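Cytolethal distending toxin protein C (Haemophilus ducreyi, PDB 1SR4) probably forms, with subunit A, the lectin-like heterodimer required to deliver the CdtB subunit of a tripartite genotoxin into host cells. Local coordinates at the interface of chains B and A. Numbering follows the deposited sequence. Chains: chain A, cytolethal distending toxin protein C; chain B, Cytolethal distending toxin subunit A.

The interface of chains B and A. Residues chain B 204, 206; chain A 61-62, 98, 132-135.
B:Asn206, the C-terminal residue of subunit A, plugs its side-chain amide between two loops of subunit C. Its ND2 gives an almost straight hydrogen bond to the backbone O of A:Asp61 (2.7 Å), with the acceptor in the plane of the amide and the donor in the carbonyl plane of A:Asp61. The same nitrogen rests over the face of the A:Asp61 carboxylate, 3.1 Å from OD2, in a strongly bent and at most weak hydrogen bond; amide and carboxylate planes stand nearly perpendicular, at 86°. The backbone O thus makes the directed bond, and the carboxylate probably adds electrostatic attraction. Methyl CG2 of A:Ile98 packs against CG of B:Asn206 at 3.7 Å, and CG2 of A:Val133 also touches the amide, so apolar groups border the polar grip.

A:Ser134 takes up the chain end. Its hydroxyl OG donates to the terminal carboxylate oxygen O of B:Asn206 (2.8 Å), approaching from above the carboxylate plane, and lies close beside the amide. With chi1 at 53°, the side chain of B:Asn206 folds back between its own backbone N and carbonyl carbon, which brings amide and carboxylate together around A:Ser134.

Two residues earlier, the carbonyl O of B:Ala204 accepts a hydrogen bond from A:Gly135 N (2.9 Å), while CB of B:Ala204 packs against CG2 of A:Ile98.

Behind this first shell, the carboxylate of A:Asp61 ties the two loops of subunit C together: OD1 receives OG of A:Ser132 (2.6 Å), and OD2 receives the backbone N of A:Val133 through its syn lone pair. OG of A:Ser132 in turn accepts a longer bond from A:Ser134 N, steadying the serine that meets the chain end; the 3.2 Å pair of A:Ser134 OG and A:Ser132 OG is an alternative for the same hydroxyl hydrogen.

The site lies at one end of subunit C's ricin-like beta-trefoil, where the loop preceding strand 64-69, strand 95-99 and the loop before strand 137-138 converge. Subunit A's tail, running on from strand 202-203, docks there and probably helps fasten the CdtA–CdtC pair within the heterotrimer.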
# COMPACT_ATOMS: atom_id res chain seq x y z
N ALA B 204 -6.92 -6.54 -16.35
CA ALA B 204 -5.75 -7.25 -15.82
C ALA B 204 -4.47 -6.65 -16.38
O ALA B 204 -4.38 -6.34 -17.58
CB ALA B 204 -5.82 -8.74 -16.19
N ASN B 206 -1.30 -8.12 -15.63
CA ASN B 206 -0.26 -9.14 -15.49
C ASN B 206 0.56 -9.25 -16.77
O ASN B 206 0.02 -8.93 -17.84
CB ASN B 206 -0.90 -10.50 -15.16
CG ASN B 206 -1.99 -10.92 -16.16
OD1 ASN B 206 -2.90 -10.15 -16.49
ND2 ASN B 206 -1.91 -12.16 -16.64
OXT ASN B 206 1.72 -9.69 -16.69
N ASP A 61 0.69 -17.30 -16.03
CA ASP A 61 0.21 -16.08 -16.67
C ASP A 61 0.71 -14.83 -15.94
O ASP A 61 -0.02 -13.83 -15.81
CB ASP A 61 -1.32 -16.15 -16.69
CG ASP A 61 -1.98 -15.16 -17.65
OD1 ASP A 61 -1.30 -14.67 -18.57
OD2 ASP A 61 -3.20 -14.90 -17.50
N GLY A 62 1.95 -14.88 -15.45
CA GLY A 62 2.52 -13.73 -14.76
C GLY A 62 1.90 -13.33 -13.42
O GLY A 62 2.21 -12.25 -12.91
N ILE A 98 -3.88 -12.26 -9.90
CA ILE A 98 -3.68 -11.48 -11.13
C ILE A 98 -4.03 -10.02 -10.78
O ILE A 98 -5.18 -9.71 -10.49
CB ILE A 98 -4.66 -11.95 -12.25
CG1 ILE A 98 -4.42 -13.42 -12.62
CG2 ILE A 98 -4.55 -11.02 -13.47
CD1 ILE A 98 -2.97 -13.78 -13.01
N SER A 132 -4.57 -16.33 -21.71
CA SER A 132 -4.05 -15.26 -20.86
C SER A 132 -5.08 -14.15 -20.64
O SER A 132 -5.77 -13.73 -21.58
CB SER A 132 -2.79 -14.67 -21.48
OG SER A 132 -2.28 -13.61 -20.68
N VAL A 133 -5.18 -13.67 -19.41
CA VAL A 133 -6.11 -12.59 -19.12
C VAL A 133 -5.46 -11.22 -19.29
O VAL A 133 -6.12 -10.20 -19.10
CB VAL A 133 -6.69 -12.70 -17.68
CG1 VAL A 133 -7.50 -13.97 -17.53
CG2 VAL A 133 -5.54 -12.67 -16.65
N SER A 134 -4.19 -11.17 -19.67
CA SER A 134 -3.50 -9.88 -19.80
C SER A 134 -4.20 -8.86 -20.66
O SER A 134 -4.53 -9.15 -21.81
CB SER A 134 -2.09 -10.06 -20.37
OG SER A 134 -1.28 -10.82 -19.52
N GLY A 135 -4.41 -7.67 -20.12
CA GLY A 135 -5.04 -6.61 -20.88
C GLY A 135 -6.52 -6.75 -21.17
O GLY A 135 -7.07 -5.92 -21.89